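Local structure of 16L protein (Yaba-like disease virus, 6TRR) at the interface of chains A and B. The protein inhibits apoptosis of the infected cell, probably as a viral Bcl-2-like protein that binds pro-apoptotic members of the host Bcl-2 family. Coordinates in Å, arbitrary orientation; residue numbers count along the deposited sequence, not the author numbering. Chains: chain A/B, 16L protein.

Contact 1: the interface of chains A and B. Residues chain A 39-40, 43; chain B 15, 18-19.
A:Glu40 and A:Leu43, one turn apart on helix 38-57, hold the branched end of B:Val19 between them, and this is the tight part of the contact. Methyl CG2 of B:Val19 stands anti to its own carbonyl carbon and reaches chain A, where it lies 3.4 Å from the backbone O of A:Glu40 and 3.6 Å from CB of the same residue. CG2 of B:Val19 also meets methyl CD2 of A:Leu43 at 3.7 Å, while the other valine methyl, CG1, approaches CG of that leucine. Packing loosens along the glutamate side chain, which runs antiparallel to that of B:Val19. With CG anti to the carbonyl carbon (chi1 -69°) and the chain extended beyond it, CG of A:Glu40 lies 4.0 Å from CB of B:Ser15. The carboxylate meets chain B loosely among the residues given: OE2 of A:Glu40 is 3.8 Å from the amide ND2 of B:Asn18, too long for a hydrogen bond. The carboxylate and amide planes stand nearly perpendicular, 87° apart. A:Tyr39 stands further off, ring atom CE1 of A:Tyr39 4.3 Å from CB of B:Ser15. In the fold, the patch joins the first turns of helix 38-57 of chain A to the start of helix 14-34 of chain B.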
loop_
_atom_site.group_PDB
_atom_site.type_symbol
_atom_site.label_atom_id
_atom_site.label_comp_id
_atom_site.label_asym_id
_atom_site.label_seq_id
_atom_site.Cartn_x
_atom_site.Cartn_y
_atom_site.Cartn_z
ATOM N N TYR A 39 9.120 1.271 19.776
ATOM C CA TYR A 39 8.280 0.200 20.304
ATOM C C TYR A 39 7.581 -0.550 19.176
ATOM O O TYR A 39 7.548 -1.786 19.160
ATOM C CB TYR A 39 7.259 0.781 21.281
ATOM C CG TYR A 39 6.278 -0.232 21.827
ATOM C CD1 TYR A 39 4.949 -0.228 21.426
ATOM C CD2 TYR A 39 6.682 -1.191 22.745
ATOM C CE1 TYR A 39 4.051 -1.149 21.925
ATOM C CE2 TYR A 39 5.791 -2.117 23.249
ATOM C CZ TYR A 39 4.478 -2.091 22.835
ATOM O OH TYR A 39 3.590 -3.014 23.336
ATOM N N GLU A 40 7.013 0.188 18.221
ATOM C CA GLU A 40 6.338 -0.448 17.095
ATOM C C GLU A 40 7.306 -1.291 16.277
ATOM O O GLU A 40 6.958 -2.389 15.828
ATOM C CB GLU A 40 5.674 0.616 16.220
ATOM C CG GLU A 40 4.490 1.300 16.888
ATOM C CD GLU A 40 3.989 2.502 16.118
ATOM O OE1 GLU A 40 4.792 3.127 15.396
ATOM O OE2 GLU A 40 2.789 2.823 16.238
ATOM N N LEU A 43 7.876 -4.466 18.080
ATOM C CA LEU A 43 6.650 -5.225 17.880
ATOM C C LEU A 43 6.601 -5.832 16.483
ATOM O O LEU A 43 6.356 -7.033 16.320
ATOM C CB LEU A 43 5.456 -4.306 18.118
ATOM C CG LEU A 43 4.054 -4.857 17.899
ATOM C CD1 LEU A 43 3.780 -6.009 18.839
ATOM C CD2 LEU A 43 3.056 -3.725 18.107
ATOM N N SER B 15 -1.065 0.960 18.364
ATOM C CA SER B 15 0.281 0.570 17.961
ATOM C C SER B 15 0.273 -0.823 17.342
ATOM O O SER B 15 0.904 -1.054 16.305
ATOM C CB SER B 15 1.229 0.628 19.158
ATOM O OG SER B 15 1.195 1.909 19.765
ATOM N N ASN B 18 -1.376 -0.359 13.891
ATOM C CA ASN B 18 -0.501 0.246 12.892
ATOM C C ASN B 18 0.564 -0.736 12.427
ATOM O O ASN B 18 0.880 -0.801 11.233
ATOM C CB ASN B 18 0.149 1.508 13.456
ATOM C CG ASN B 18 -0.845 2.631 13.660
ATOM O OD1 ASN B 18 -1.859 2.713 12.964
ATOM N ND2 ASN B 18 -0.560 3.505 14.618
ATOM N N VAL B 19 1.127 -1.512 13.354
ATOM C CA VAL B 19 2.147 -2.485 12.978
ATOM C C VAL B 19 1.556 -3.536 12.046
ATOM O O VAL B 19 2.160 -3.891 11.027
ATOM C CB VAL B 19 2.776 -3.106 14.241
ATOM C CG1 VAL B 19 3.537 -4.388 13.914
ATOM C CG2 VAL B 19 3.715 -2.099 14.893
#

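Contact 2: the interface of chains A and B. Residues chain A 43, 47, 103, 133-134, 140-141; chain B 16, 20.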
loop_
_atom_site.group_PDB
_atom_site.type_symbol
_atom_site.label_atom_id
_atom_site.label_comp_id
_atom_site.label_asym_id
_atom_site.label_seq_id
_atom_site.Cartn_x
_atom_site.Cartn_y
_atom_site.Cartn_z
ATOM N N LEU A 43 7.876 -4.466 18.080
ATOM C CA LEU A 43 6.650 -5.225 17.880
ATOM C C LEU A 43 6.601 -5.832 16.483
ATOM O O LEU A 43 6.356 -7.033 16.320
ATOM C CB LEU A 43 5.456 -4.306 18.118
ATOM C CG LEU A 43 4.054 -4.857 17.899
ATOM C CD1 LEU A 43 3.780 -6.009 18.839
ATOM C CD2 LEU A 43 3.056 -3.725 18.107
ATOM N N ILE A 47 6.218 -9.835 15.479
ATOM C CA ILE A 47 5.100 -10.327 14.680
ATOM C C ILE A 47 5.610 -11.012 13.421
ATOM O O ILE A 47 5.124 -12.084 13.040
ATOM C CB ILE A 47 4.135 -9.171 14.359
ATOM C CG1 ILE A 47 3.304 -8.843 15.598
ATOM C CG2 ILE A 47 3.221 -9.523 13.186
ATOM C CD1 ILE A 47 2.530 -7.550 15.498
ATOM N N ILE A 103 -3.228 -13.220 10.922
ATOM C CA ILE A 103 -2.200 -12.416 10.267
ATOM C C ILE A 103 -1.472 -13.254 9.226
ATOM O O ILE A 103 -1.328 -12.851 8.065
ATOM C CB ILE A 103 -1.228 -11.833 11.308
ATOM C CG1 ILE A 103 -1.972 -10.860 12.224
ATOM C CG2 ILE A 103 -0.058 -11.134 10.607
ATOM C CD1 ILE A 103 -1.146 -10.319 13.357
ATOM N N ILE A 133 -7.728 -7.337 15.960
ATOM C CA ILE A 133 -6.566 -7.952 16.590
ATOM C C ILE A 133 -6.003 -7.047 17.674
ATOM O O ILE A 133 -5.489 -7.529 18.690
ATOM C CB ILE A 133 -5.509 -8.292 15.526
ATOM C CG1 ILE A 133 -6.014 -9.433 14.643
ATOM C CG2 ILE A 133 -4.181 -8.671 16.179
ATOM C CD1 ILE A 133 -5.148 -9.710 13.434
ATOM N N SER A 134 -6.088 -5.731 17.487
ATOM C CA SER A 134 -5.594 -4.804 18.495
ATOM C C SER A 134 -6.500 -4.717 19.715
ATOM O O SER A 134 -6.068 -4.186 20.742
ATOM C CB SER A 134 -5.414 -3.407 17.895
ATOM O OG SER A 134 -6.621 -2.917 17.337
ATOM N N LEU A 140 -2.757 -10.039 23.885
ATOM C CA LEU A 140 -1.911 -10.320 22.730
ATOM C C LEU A 140 -0.442 -10.054 23.040
ATOM O O LEU A 140 0.424 -10.871 22.711
ATOM C CB LEU A 140 -2.366 -9.486 21.531
ATOM C CG LEU A 140 -1.566 -9.685 20.241
ATOM C CD1 LEU A 140 -1.552 -11.147 19.813
ATOM C CD2 LEU A 140 -2.132 -8.811 19.132
ATOM N N ILE A 141 -0.142 -8.913 23.667
ATOM C CA ILE A 141 1.232 -8.634 24.083
ATOM C C ILE A 141 1.732 -9.735 25.010
ATOM O O ILE A 141 2.862 -10.220 24.875
ATOM C CB ILE A 141 1.328 -7.255 24.766
ATOM C CG1 ILE A 141 0.706 -6.149 23.906
ATOM C CG2 ILE A 141 2.788 -6.917 25.082
ATOM C CD1 ILE A 141 1.394 -5.911 22.597
ATOM N N ILE B 16 -0.438 -1.766 17.966
ATOM C CA ILE B 16 -0.665 -3.069 17.344
ATOM C C ILE B 16 -1.277 -2.884 15.964
ATOM O O ILE B 16 -0.782 -3.417 14.964
ATOM C CB ILE B 16 -1.567 -3.940 18.238
ATOM C CG1 ILE B 16 -0.823 -4.386 19.498
ATOM C CG2 ILE B 16 -2.106 -5.155 17.468
ATOM C CD1 ILE B 16 0.111 -5.555 19.285
ATOM N N ILE B 20 0.358 -4.032 12.363
ATOM C CA ILE B 20 -0.264 -5.060 11.530
ATOM C C ILE B 20 -0.573 -4.512 10.142
ATOM O O ILE B 20 -0.342 -5.183 9.130
ATOM C CB ILE B 20 -1.529 -5.609 12.217
ATOM C CG1 ILE B 20 -1.147 -6.357 13.496
ATOM C CG2 ILE B 20 -2.309 -6.527 11.270
ATOM C CD1 ILE B 20 -2.312 -6.691 14.380
#
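A bent longer branch, with CG1 anti to the carbonyl carbon and chi2 at -80°, carries CD1 of B:Ile16 into a nest of methyl groups from A:Ile141, A:Leu43 and A:Leu140, whereas B:Ile20 reaches A:Ile133 with its branch stretched out, chi2 168°. A:Ile141 runs antiparallel to the first isoleucine, CD1 of A:Ile141 lying 3.6 Å from CD1 of B:Ile16. A:Leu43 crosses at about a right angle and touches the same methyl with both its branches, CD2 of A:Leu43 at 3.7 Å from CD1 of B:Ile16. Methyl CD2 of A:Leu140 closes in at 4.0 Å from CD1 of B:Ile16. The shorter branch points instead to the end of helix 120-134, where CG2 of B:Ile16 rests 3.7 Å from CA of A:Ser134. One turn further along, B:Ile20 reaches between A:Ile103 and A:Ile133, with A:Ile47 as a more distant neighbour. CD1 of A:Ile103 comes across it at about a right angle, 3.9 Å from CD1 of B:Ile20. Two isoleucines from one face of helix 14-34 are thus received by an apolar surface formed by helices 38-57, 96-113, 120-134 and 137-148 of chain A; both lose more surface to the partner than any other residue of the patch. The packing is snug at the far end, where methyl CG2 of A:Ile133 lies 3.3 Å from CD1 of B:Ile20, closer than usual for two carbons.

Contact 3: the interface of chains A and B. Residues chain A 12-13, 16-17, 20; chain B 133-134, 137, 140.
A:Asn13 and A:Ile16 bring the start of helix 14-34 against B:Ser134 and B:Ser137 in a two-fold symmetric, exchange-type interface: in the deposited two-chain assembly, which may reflect a biological dimer, each chain lends its first helix to the other. The asparagine meets chain B with its stem: CB of A:Asn13 lies 3.3 Å from CB of B:Ser137 and 3.5 Å from the hydroxyl OG of that serine. Its carbonyl OD1 turns to its own chain. With CG anti to the backbone N (chi1 -179°), OD1 of A:Asn13 swings back over the helix start and accepts a bond from the backbone N of A:Ile16 at 3.1 Å. The N-H points well at the oxygen (158° at H) but comes from above the carbonyl plane. This is an N-cap, which would fix both the amide and the first turn of the helix while CB stays against the serine. A weak hydrogen bond also runs from the backbone N of A:Asn13 to O of B:Ser134, 3.3 Å long. The hydroxyl OG of B:Ser134 stands between backbone N and carbonyl carbon (chi1 57°), where it faces the edge of the A:Phe12 ring in plane, 4.0 Å from CD1. CB of A:Lys17 lies 3.9 Å from OG of B:Ser134. In the fold, the lent helix begins here over the junction of helices 120-134 and 137-148 of chain B, with A:Ile16 and A:Ile20 directed into the helical bundle beyond.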
loop_
_atom_site.group_PDB
_atom_site.type_symbol
_atom_site.label_atom_id
_atom_site.label_comp_id
_atom_site.label_asym_id
_atom_site.label_seq_id
_atom_site.Cartn_x
_atom_site.Cartn_y
_atom_site.Cartn_z
ATOM N N PHE A 12 -3.339 3.876 -24.320
ATOM C CA PHE A 12 -2.958 3.702 -22.926
ATOM C C PHE A 12 -2.001 2.524 -22.779
ATOM O O PHE A 12 -2.019 1.579 -23.572
ATOM C CB PHE A 12 -4.190 3.476 -22.045
ATOM C CG PHE A 12 -5.019 4.714 -21.816
ATOM C CD1 PHE A 12 -4.885 5.448 -20.650
ATOM C CD2 PHE A 12 -5.937 5.138 -22.763
ATOM C CE1 PHE A 12 -5.646 6.584 -20.434
ATOM C CE2 PHE A 12 -6.699 6.274 -22.551
ATOM C CZ PHE A 12 -6.552 6.995 -21.383
ATOM N N ASN A 13 -1.158 2.593 -21.748
ATOM C CA ASN A 13 -0.164 1.560 -21.457
ATOM C C ASN A 13 -0.229 1.230 -19.971
ATOM O O ASN A 13 0.268 1.997 -19.140
ATOM C CB ASN A 13 1.239 2.027 -21.850
ATOM C CG ASN A 13 2.304 0.975 -21.590
ATOM O OD1 ASN A 13 2.242 0.235 -20.610
ATOM N ND2 ASN A 13 3.292 0.909 -22.472
ATOM N N ILE A 16 3.075 1.142 -17.757
ATOM C CA ILE A 16 3.363 2.431 -17.131
ATOM C C ILE A 16 2.534 2.587 -15.865
ATOM O O ILE A 16 3.059 2.878 -14.784
ATOM C CB ILE A 16 3.087 3.581 -18.118
ATOM C CG1 ILE A 16 4.129 3.604 -19.237
ATOM C CG2 ILE A 16 3.037 4.935 -17.395
ATOM C CD1 ILE A 16 5.444 4.242 -18.845
ATOM N N LYS A 17 1.220 2.391 -15.989
ATOM C CA LYS A 17 0.319 2.588 -14.858
ATOM C C LYS A 17 0.733 1.726 -13.674
ATOM O O LYS A 17 0.802 2.205 -12.537
ATOM C CB LYS A 17 -1.117 2.273 -15.280
ATOM C CG LYS A 17 -2.167 2.557 -14.211
ATOM C CD LYS A 17 -3.530 2.009 -14.615
ATOM C CE LYS A 17 -4.593 2.295 -13.559
ATOM N NZ LYS A 17 -5.959 1.872 -13.999
ATOM N N ILE A 20 3.952 3.013 -12.022
ATOM C CA ILE A 20 3.737 4.239 -11.256
ATOM C C ILE A 20 3.013 3.935 -9.949
ATOM O O ILE A 20 3.365 4.469 -8.891
ATOM C CB ILE A 20 2.967 5.269 -12.104
ATOM C CG1 ILE A 20 3.827 5.723 -13.284
ATOM C CG2 ILE A 20 2.546 6.471 -11.251
ATOM C CD1 ILE A 20 3.079 6.510 -14.319
ATOM N N ILE B 133 -1.180 9.443 -16.665
ATOM C CA ILE B 133 0.213 9.454 -17.092
ATOM C C ILE B 133 0.468 8.355 -18.111
ATOM O O ILE B 133 1.288 8.522 -19.022
ATOM C CB ILE B 133 1.139 9.325 -15.871
ATOM C CG1 ILE B 133 1.070 10.602 -15.034
ATOM C CG2 ILE B 133 2.578 9.050 -16.305
ATOM C CD1 ILE B 133 1.778 10.507 -13.701
ATOM N N SER B 134 -0.220 7.222 -17.986
ATOM C CA SER B 134 -0.046 6.137 -18.941
ATOM C C SER B 134 -0.703 6.420 -20.285
ATOM O O SER B 134 -0.406 5.716 -21.254
ATOM C CB SER B 134 -0.599 4.829 -18.370
ATOM O OG SER B 134 -1.966 4.947 -18.017
ATOM N N SER B 137 1.188 6.775 -24.269
ATOM C CA SER B 137 2.391 6.203 -23.676
ATOM C C SER B 137 3.631 6.507 -24.508
ATOM O O SER B 137 4.677 6.870 -23.959
ATOM C CB SER B 137 2.208 4.695 -23.511
ATOM O OG SER B 137 1.609 4.128 -24.667
ATOM N N LEU B 140 5.592 9.369 -23.660
ATOM C CA LEU B 140 6.292 9.284 -22.384
ATOM C C LEU B 140 7.517 8.382 -22.481
ATOM O O LEU B 140 8.596 8.739 -21.998
ATOM C CB LEU B 140 5.341 8.783 -21.296
ATOM C CG LEU B 140 5.943 8.650 -19.894
ATOM C CD1 LEU B 140 6.543 9.968 -19.419
ATOM C CD2 LEU B 140 4.889 8.159 -18.914
#

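Contacts 1 and 2 are neighbouring parts of one docking surface, the centres of their C-alpha atoms about 8 Å apart. They share A:Leu43, which touches helix 14-34 of chain B in both, contact 1 flanking the helix and contact 2 holding its apolar face. Between the same kind of centres, contact 3 lies about 36 Å from contact 1 and 38 Å from contact 2, where helix 14-34 of chain A enters chain B. It overlaps the symmetry twin of contact 2, repeating isoleucine packing with chains exchanged and adding the helix cap. The reciprocal exchange suggests a domain-swapped dimer, each Bcl-2-like bundle completed by its partner's first helix.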